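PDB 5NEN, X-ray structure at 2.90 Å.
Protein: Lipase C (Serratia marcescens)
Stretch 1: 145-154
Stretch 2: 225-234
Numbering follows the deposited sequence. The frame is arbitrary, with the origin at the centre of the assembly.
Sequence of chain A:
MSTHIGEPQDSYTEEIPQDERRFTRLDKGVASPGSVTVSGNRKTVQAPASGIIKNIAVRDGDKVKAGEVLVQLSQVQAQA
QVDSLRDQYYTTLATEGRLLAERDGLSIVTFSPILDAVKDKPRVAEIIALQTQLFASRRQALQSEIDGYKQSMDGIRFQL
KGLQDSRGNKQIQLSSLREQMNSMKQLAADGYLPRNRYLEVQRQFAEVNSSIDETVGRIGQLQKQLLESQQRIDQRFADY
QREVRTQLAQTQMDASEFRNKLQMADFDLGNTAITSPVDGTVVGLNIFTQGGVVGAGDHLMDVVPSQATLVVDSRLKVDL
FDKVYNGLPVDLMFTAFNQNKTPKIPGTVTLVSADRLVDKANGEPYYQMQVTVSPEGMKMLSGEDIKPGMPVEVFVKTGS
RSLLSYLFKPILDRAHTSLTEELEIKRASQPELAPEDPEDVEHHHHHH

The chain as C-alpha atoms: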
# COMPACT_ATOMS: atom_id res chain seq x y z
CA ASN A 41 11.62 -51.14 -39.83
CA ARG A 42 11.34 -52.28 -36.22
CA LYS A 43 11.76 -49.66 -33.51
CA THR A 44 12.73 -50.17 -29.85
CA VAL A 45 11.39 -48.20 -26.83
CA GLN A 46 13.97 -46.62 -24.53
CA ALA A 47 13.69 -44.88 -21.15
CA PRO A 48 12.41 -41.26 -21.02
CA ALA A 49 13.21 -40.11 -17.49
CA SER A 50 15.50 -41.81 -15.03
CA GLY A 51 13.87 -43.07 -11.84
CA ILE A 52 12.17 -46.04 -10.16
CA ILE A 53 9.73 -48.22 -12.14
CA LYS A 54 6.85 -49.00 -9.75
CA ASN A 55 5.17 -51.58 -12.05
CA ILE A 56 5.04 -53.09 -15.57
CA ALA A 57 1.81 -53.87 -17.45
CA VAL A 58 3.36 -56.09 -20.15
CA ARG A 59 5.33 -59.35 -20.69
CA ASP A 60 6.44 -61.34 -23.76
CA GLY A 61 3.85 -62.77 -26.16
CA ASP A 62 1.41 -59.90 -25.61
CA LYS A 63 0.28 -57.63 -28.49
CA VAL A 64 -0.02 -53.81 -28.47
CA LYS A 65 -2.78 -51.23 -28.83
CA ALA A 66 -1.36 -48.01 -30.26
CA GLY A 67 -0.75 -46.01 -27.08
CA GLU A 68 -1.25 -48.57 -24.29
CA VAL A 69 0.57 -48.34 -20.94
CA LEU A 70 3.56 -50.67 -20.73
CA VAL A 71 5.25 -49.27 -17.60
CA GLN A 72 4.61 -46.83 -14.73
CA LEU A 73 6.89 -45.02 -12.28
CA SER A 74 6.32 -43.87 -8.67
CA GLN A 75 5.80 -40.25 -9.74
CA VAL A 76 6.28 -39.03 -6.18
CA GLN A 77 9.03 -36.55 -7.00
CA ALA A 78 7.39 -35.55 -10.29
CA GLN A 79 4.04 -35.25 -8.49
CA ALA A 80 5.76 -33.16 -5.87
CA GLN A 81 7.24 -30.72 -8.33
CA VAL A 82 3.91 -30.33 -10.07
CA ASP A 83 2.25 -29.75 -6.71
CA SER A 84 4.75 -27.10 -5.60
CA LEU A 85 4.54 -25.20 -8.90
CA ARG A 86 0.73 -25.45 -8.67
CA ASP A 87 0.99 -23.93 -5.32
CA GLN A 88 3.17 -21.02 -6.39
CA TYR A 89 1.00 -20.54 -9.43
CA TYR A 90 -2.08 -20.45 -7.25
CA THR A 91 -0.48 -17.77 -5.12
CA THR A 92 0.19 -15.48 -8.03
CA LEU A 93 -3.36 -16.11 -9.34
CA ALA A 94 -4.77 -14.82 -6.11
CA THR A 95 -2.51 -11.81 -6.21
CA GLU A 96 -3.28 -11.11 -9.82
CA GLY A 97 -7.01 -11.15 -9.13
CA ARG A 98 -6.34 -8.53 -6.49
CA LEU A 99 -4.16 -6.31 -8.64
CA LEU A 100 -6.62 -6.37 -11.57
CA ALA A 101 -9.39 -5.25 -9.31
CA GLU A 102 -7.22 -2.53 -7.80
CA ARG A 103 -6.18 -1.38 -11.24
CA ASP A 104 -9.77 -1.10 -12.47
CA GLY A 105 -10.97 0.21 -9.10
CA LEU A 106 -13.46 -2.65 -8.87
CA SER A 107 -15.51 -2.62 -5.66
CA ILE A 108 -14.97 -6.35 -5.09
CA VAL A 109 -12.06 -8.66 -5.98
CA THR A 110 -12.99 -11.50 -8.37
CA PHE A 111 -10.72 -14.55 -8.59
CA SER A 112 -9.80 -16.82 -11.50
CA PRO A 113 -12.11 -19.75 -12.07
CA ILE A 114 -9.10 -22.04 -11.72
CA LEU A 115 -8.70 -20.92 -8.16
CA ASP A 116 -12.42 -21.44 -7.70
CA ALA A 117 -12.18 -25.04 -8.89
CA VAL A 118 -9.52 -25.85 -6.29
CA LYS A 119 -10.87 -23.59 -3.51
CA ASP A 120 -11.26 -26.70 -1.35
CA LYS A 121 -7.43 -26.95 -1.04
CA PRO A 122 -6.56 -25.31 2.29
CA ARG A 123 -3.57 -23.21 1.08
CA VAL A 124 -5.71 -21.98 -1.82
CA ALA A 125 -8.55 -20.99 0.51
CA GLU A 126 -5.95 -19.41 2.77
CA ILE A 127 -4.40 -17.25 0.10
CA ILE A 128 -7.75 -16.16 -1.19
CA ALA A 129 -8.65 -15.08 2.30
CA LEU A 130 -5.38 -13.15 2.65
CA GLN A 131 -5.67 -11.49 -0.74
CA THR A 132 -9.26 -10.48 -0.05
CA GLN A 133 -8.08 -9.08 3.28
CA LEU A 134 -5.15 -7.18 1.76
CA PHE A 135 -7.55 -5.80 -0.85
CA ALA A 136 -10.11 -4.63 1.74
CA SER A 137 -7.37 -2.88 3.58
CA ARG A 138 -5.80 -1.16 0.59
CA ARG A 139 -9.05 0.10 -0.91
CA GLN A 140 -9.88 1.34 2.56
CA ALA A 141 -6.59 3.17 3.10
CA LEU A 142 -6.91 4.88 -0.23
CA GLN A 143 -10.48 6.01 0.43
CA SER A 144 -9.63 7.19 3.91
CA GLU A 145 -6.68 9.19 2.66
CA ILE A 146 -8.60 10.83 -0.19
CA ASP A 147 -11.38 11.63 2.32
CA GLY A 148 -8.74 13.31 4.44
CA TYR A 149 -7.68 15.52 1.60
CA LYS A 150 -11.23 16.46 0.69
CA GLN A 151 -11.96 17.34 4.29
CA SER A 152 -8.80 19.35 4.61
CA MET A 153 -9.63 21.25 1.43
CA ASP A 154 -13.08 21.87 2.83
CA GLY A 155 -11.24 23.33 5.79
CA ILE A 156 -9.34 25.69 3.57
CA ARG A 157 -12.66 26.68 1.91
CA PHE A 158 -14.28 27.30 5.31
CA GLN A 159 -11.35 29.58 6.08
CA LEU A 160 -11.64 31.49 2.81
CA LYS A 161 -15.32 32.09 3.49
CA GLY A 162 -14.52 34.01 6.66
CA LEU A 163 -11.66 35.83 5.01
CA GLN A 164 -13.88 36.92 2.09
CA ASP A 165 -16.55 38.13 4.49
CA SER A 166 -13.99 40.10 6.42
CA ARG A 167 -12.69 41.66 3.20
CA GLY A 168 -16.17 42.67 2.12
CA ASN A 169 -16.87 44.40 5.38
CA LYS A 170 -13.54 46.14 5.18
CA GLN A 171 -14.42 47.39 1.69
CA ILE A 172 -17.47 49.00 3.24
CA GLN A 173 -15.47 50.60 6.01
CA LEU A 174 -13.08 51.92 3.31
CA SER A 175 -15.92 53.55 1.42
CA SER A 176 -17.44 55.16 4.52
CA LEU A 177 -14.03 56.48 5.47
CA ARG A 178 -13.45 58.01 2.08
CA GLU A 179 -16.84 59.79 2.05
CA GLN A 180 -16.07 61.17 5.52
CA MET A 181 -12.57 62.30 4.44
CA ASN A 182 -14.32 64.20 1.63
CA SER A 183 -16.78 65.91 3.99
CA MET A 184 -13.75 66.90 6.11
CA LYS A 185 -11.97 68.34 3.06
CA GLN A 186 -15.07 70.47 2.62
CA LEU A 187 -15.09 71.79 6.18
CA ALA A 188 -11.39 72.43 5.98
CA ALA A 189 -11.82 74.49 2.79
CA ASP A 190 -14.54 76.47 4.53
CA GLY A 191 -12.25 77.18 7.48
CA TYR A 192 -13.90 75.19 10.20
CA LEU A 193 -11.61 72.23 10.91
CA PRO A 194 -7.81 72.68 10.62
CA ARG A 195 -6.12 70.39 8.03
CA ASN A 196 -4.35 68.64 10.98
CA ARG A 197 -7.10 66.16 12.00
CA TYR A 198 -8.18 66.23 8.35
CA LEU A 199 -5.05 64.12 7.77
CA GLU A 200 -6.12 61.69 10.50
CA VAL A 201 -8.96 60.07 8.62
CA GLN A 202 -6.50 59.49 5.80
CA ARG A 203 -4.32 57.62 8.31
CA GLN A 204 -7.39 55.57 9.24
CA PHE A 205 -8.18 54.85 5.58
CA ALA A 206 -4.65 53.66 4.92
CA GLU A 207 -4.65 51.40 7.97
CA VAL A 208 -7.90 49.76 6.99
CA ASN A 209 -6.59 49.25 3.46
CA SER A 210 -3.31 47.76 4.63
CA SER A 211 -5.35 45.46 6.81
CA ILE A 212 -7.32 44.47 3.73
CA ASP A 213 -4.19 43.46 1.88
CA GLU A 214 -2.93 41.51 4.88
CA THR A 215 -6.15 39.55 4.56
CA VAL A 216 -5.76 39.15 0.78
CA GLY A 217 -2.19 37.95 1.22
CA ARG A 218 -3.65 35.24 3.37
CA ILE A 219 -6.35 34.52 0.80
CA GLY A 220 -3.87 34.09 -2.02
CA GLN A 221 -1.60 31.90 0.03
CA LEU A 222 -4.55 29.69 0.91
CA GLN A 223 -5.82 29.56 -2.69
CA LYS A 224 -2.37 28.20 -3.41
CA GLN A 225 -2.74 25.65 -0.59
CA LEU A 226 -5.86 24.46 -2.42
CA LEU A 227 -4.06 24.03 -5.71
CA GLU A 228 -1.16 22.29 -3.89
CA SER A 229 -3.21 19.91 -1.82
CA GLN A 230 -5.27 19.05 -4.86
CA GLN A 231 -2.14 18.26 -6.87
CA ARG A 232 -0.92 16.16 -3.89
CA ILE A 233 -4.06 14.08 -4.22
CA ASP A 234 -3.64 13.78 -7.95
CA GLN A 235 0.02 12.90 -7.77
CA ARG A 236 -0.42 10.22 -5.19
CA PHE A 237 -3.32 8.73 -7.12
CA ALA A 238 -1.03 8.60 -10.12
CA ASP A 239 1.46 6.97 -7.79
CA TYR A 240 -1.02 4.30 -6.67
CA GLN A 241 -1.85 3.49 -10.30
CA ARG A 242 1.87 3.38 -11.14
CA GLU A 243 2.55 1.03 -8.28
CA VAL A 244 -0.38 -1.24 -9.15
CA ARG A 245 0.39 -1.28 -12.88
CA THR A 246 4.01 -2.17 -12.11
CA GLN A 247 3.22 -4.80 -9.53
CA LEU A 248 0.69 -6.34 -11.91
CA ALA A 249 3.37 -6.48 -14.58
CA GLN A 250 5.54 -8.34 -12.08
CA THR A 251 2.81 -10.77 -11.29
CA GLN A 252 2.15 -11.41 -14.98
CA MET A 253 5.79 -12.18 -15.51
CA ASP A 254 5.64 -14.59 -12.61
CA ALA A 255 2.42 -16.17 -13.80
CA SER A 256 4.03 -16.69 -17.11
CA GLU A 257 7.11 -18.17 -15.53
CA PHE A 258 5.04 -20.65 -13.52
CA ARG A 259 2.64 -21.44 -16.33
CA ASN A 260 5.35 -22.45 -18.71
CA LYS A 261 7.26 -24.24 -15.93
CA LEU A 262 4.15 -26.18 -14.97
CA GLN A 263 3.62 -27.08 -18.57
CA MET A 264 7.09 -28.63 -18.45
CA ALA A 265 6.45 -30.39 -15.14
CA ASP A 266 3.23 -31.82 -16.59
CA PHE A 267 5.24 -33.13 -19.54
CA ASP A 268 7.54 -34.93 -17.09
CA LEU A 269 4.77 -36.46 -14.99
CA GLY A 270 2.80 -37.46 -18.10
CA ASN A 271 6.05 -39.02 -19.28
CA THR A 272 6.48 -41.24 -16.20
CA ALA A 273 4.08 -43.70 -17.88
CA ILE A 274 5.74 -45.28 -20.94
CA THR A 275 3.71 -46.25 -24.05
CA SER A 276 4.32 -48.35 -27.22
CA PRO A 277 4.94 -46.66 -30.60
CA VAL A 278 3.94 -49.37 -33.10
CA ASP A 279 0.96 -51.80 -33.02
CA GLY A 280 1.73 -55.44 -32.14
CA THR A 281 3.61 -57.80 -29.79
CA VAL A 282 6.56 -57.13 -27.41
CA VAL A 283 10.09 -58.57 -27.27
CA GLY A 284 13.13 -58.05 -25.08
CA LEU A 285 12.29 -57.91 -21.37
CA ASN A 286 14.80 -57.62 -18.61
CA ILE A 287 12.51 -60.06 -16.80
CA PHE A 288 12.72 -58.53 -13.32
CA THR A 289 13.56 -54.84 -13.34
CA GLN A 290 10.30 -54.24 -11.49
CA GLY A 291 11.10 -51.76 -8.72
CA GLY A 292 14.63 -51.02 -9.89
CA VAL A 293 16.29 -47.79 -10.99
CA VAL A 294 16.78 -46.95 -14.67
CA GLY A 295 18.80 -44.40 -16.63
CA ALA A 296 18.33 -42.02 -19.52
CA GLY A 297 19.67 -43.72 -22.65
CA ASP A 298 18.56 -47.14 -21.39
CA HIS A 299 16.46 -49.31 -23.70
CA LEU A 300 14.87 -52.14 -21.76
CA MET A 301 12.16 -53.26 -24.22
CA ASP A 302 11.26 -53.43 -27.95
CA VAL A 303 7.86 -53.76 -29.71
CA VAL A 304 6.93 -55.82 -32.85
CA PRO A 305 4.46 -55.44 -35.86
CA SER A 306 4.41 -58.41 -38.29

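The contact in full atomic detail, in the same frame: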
# COMPACT_ATOMS: atom_id res chain seq x y z
N GLU A 145 -7.59 8.12 2.99
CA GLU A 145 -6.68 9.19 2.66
C GLU A 145 -7.36 10.29 1.85
O GLU A 145 -7.31 11.47 2.23
CB GLU A 145 -5.47 8.68 1.90
CG GLU A 145 -4.30 9.59 2.06
CD GLU A 145 -3.15 9.19 1.18
OE1 GLU A 145 -3.04 7.98 0.85
OE2 GLU A 145 -2.36 10.10 0.85
N ILE A 146 -7.99 9.89 0.74
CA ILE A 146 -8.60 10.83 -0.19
C ILE A 146 -9.68 11.64 0.54
O ILE A 146 -9.79 12.86 0.34
CB ILE A 146 -9.20 10.11 -1.41
CG1 ILE A 146 -8.15 9.23 -2.10
CG2 ILE A 146 -9.74 11.11 -2.42
CD1 ILE A 146 -7.13 9.96 -2.96
N ASP A 147 -10.43 10.98 1.42
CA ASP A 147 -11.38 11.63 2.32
C ASP A 147 -10.69 12.69 3.16
O ASP A 147 -11.23 13.76 3.42
CB ASP A 147 -12.02 10.63 3.27
CG ASP A 147 -13.06 9.76 2.61
OD1 ASP A 147 -13.42 10.05 1.44
OD2 ASP A 147 -13.53 8.81 3.29
N GLY A 148 -9.49 12.36 3.64
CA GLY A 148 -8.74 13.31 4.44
C GLY A 148 -8.42 14.56 3.65
O GLY A 148 -8.56 15.68 4.13
N TYR A 149 -7.97 14.37 2.43
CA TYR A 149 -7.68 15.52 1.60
C TYR A 149 -8.95 16.32 1.28
O TYR A 149 -8.92 17.55 1.27
CB TYR A 149 -6.93 15.10 0.35
CG TYR A 149 -5.41 15.01 0.53
CD1 TYR A 149 -4.62 16.15 0.40
CD2 TYR A 149 -4.77 13.80 0.84
CE1 TYR A 149 -3.23 16.10 0.57
CE2 TYR A 149 -3.38 13.73 1.01
CZ TYR A 149 -2.61 14.89 0.88
OH TYR A 149 -1.23 14.88 1.04
N LYS A 150 -10.07 15.66 1.02
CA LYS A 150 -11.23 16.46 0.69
C LYS A 150 -11.64 17.21 1.94
O LYS A 150 -12.03 18.37 1.85
CB LYS A 150 -12.40 15.63 0.17
N GLN A 151 -11.50 16.61 3.11
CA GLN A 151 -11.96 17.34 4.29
C GLN A 151 -11.05 18.49 4.65
O GLN A 151 -11.51 19.54 5.10
CB GLN A 151 -12.07 16.41 5.49
CG GLN A 151 -13.32 15.56 5.52
CD GLN A 151 -13.01 14.16 5.98
OE1 GLN A 151 -12.25 13.95 6.92
NE2 GLN A 151 -13.60 13.18 5.30
N SER A 152 -9.77 18.30 4.39
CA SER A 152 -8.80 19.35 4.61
C SER A 152 -9.04 20.51 3.63
O SER A 152 -8.97 21.68 4.00
CB SER A 152 -7.38 18.80 4.49
OG SER A 152 -6.46 19.85 4.35
N MET A 153 -9.32 20.19 2.37
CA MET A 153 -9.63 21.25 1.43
C MET A 153 -10.90 21.96 1.84
O MET A 153 -10.99 23.17 1.74
CB MET A 153 -9.75 20.74 0.01
CG MET A 153 -8.42 20.32 -0.57
SD MET A 153 -8.56 19.57 -2.23
CE MET A 153 -9.00 20.97 -3.25
N ASP A 154 -11.87 21.22 2.35
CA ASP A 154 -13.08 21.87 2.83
C ASP A 154 -12.70 22.82 3.95
O ASP A 154 -13.31 23.87 4.12
CB ASP A 154 -14.11 20.86 3.30
CG ASP A 154 -14.95 20.31 2.16
OD1 ASP A 154 -14.98 20.94 1.08
OD2 ASP A 154 -15.57 19.25 2.34
N GLN A 225 -2.71 26.89 -1.37
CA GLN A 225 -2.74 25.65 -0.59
C GLN A 225 -3.78 24.69 -1.18
O GLN A 225 -3.62 23.48 -1.12
CB GLN A 225 -3.03 25.94 0.87
CG GLN A 225 -2.02 26.87 1.49
CD GLN A 225 -2.11 26.92 3.01
OE1 GLN A 225 -2.90 26.19 3.62
NE2 GLN A 225 -1.29 27.78 3.62
N LEU A 226 -4.87 25.25 -1.69
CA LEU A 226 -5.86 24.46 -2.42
C LEU A 226 -5.28 23.82 -3.66
O LEU A 226 -5.39 22.61 -3.85
CB LEU A 226 -7.04 25.32 -2.87
CG LEU A 226 -8.24 25.37 -1.97
CD1 LEU A 226 -9.42 25.78 -2.80
CD2 LEU A 226 -8.47 24.01 -1.39
N LEU A 227 -4.64 24.62 -4.50
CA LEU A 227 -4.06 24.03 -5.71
C LEU A 227 -3.04 22.93 -5.34
O LEU A 227 -3.04 21.85 -5.92
CB LEU A 227 -3.42 25.09 -6.61
CG LEU A 227 -4.30 26.08 -7.42
CD1 LEU A 227 -3.44 27.11 -8.18
CD2 LEU A 227 -5.27 25.38 -8.37
N GLU A 228 -2.21 23.21 -4.34
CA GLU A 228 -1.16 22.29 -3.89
C GLU A 228 -1.69 20.99 -3.31
O GLU A 228 -1.21 19.91 -3.63
CB GLU A 228 -0.31 22.97 -2.82
CG GLU A 228 0.45 24.20 -3.26
CD GLU A 228 1.22 24.81 -2.12
OE1 GLU A 228 0.77 24.64 -0.96
OE2 GLU A 228 2.26 25.45 -2.37
N SER A 229 -2.70 21.10 -2.46
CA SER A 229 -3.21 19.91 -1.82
C SER A 229 -3.92 19.09 -2.88
O SER A 229 -3.75 17.86 -2.94
CB SER A 229 -4.16 20.25 -0.67
OG SER A 229 -5.50 20.27 -1.12
N GLN A 230 -4.64 19.76 -3.77
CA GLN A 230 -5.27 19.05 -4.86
C GLN A 230 -4.25 18.31 -5.73
O GLN A 230 -4.47 17.15 -6.10
CB GLN A 230 -6.07 20.01 -5.72
CG GLN A 230 -6.47 19.36 -7.01
CD GLN A 230 -7.49 18.28 -6.82
OE1 GLN A 230 -8.58 18.50 -6.30
NE2 GLN A 230 -7.10 17.08 -7.17
N GLN A 231 -3.14 18.95 -6.06
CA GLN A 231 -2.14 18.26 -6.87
C GLN A 231 -1.48 17.13 -6.06
O GLN A 231 -1.00 16.18 -6.65
CB GLN A 231 -1.07 19.22 -7.41
CG GLN A 231 0.15 19.40 -6.51
CD GLN A 231 1.27 20.18 -7.18
OE1 GLN A 231 1.15 21.39 -7.40
NE2 GLN A 231 2.34 19.48 -7.56
N ARG A 232 -1.45 17.25 -4.73
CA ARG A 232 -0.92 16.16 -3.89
C ARG A 232 -1.81 14.92 -4.00
O ARG A 232 -1.32 13.78 -4.10
CB ARG A 232 -0.79 16.59 -2.44
CG ARG A 232 0.36 17.53 -2.19
CD ARG A 232 0.66 17.68 -0.70
NE ARG A 232 -0.37 18.46 -0.01
CZ ARG A 232 -0.29 19.77 0.19
NH1 ARG A 232 0.78 20.44 -0.25
NH2 ARG A 232 -1.26 20.42 0.83
N ILE A 233 -3.12 15.16 -4.00
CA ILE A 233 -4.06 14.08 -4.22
C ILE A 233 -3.78 13.44 -5.57
O ILE A 233 -3.56 12.24 -5.67
CB ILE A 233 -5.51 14.55 -4.29
CG1 ILE A 233 -6.09 14.80 -2.92
CG2 ILE A 233 -6.38 13.53 -5.05
CD1 ILE A 233 -7.60 15.10 -3.01
N ASP A 234 -3.74 14.29 -6.59
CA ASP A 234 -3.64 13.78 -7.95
C ASP A 234 -2.37 12.97 -8.13
O ASP A 234 -2.40 11.84 -8.60
CB ASP A 234 -3.64 14.95 -8.93
CG ASP A 234 -4.96 15.68 -8.95
OD1 ASP A 234 -6.00 15.06 -8.57
OD2 ASP A 234 -4.96 16.87 -9.34

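Residues 145-154 and 225-234 are segments of two long helices that lie side by side and run in opposite directions, their axes 172° apart and 10.2 Å from each other at closest approach. Each helix is held by its own regular ladder of backbone hydrogen bonds, such as M153 N to Y149 O at 2.9 Å and I233 N to S229 O at 3.0 Å. No hydrogen bond crosses between the two stretches, so the association rests on the fit of side chains. Because the helices are antiparallel, the register runs in reverse: the CA atoms of I146 and I233 are 6.9 Å apart near one end, and the CA atoms of M153 and L226 are 6.3 Å apart near the other.

The contact surface repeats with the helical turn. I146, Y149 and M153 on the first helix, spaced three and four residues apart, meet L226, S229 and I233 on the second, which have the same spacing. Together the two stretches bury 446 Å², and M153, I233 and Y149 contribute the largest shares.

M153 fills the space beside the smallest of these partners. Its CA-to-CB bond points sideways, but the end of the side chain comes nearer the second helix, with chi1 m, chi2 t and chi3 p. Its CG lies just 3.0 Å from S229 OG, a tight contact between a methylene group and a hydroxyl oxygen. S229 points toward the first helix, and M153 packs directly against its short side chain, with M153 SD 3.3 Å from S229 OG. Beyond the sulfur, M153 CE packs against L226 CD2 at 3.6 Å, an apolar contact between methyl groups, and comes within 3.9 Å of Q230 OE1. M153 CE thus touches residues one turn apart on the second helix, L226 and Q230.

One turn earlier, Y149 points toward the second helix and meets it with both its CB and its ring. Y149 CB sits 3.4 Å from I233 CG1, a close apolar contact at the base of the side chain. The ring extends across the second helix, bringing Y149 CD1 to 3.9 Å from S229 O and 4.3 Å from S229 CB. Farther out, R232 lies at the ring edge, near its plane, with R232 NE 3.8 Å from Y149 CE1; the same approach is edge-on to the guanidinium. This is therefore a lateral contact, without the overlap of flat faces that a stacked arrangement would require.

I233 is the bump that answers these residues from the second helix. Its CA-to-CB bond is directed sideways, yet its end reaches the first helix, where I233 CD1 lies against Y149 CB at 3.4 Å and sits between I146 CG2 and M153 SD, each 4.6 Å from I233 CD1. The contact with I146 is looser, with I146 CD1 4.2 Å from I233 CG2, but it extends the apolar seam by another turn.

At the margin, Q230 NE2 makes a weak hydrogen bond to D234 OD2 at 3.1 Å, linking successive turns within the second helix.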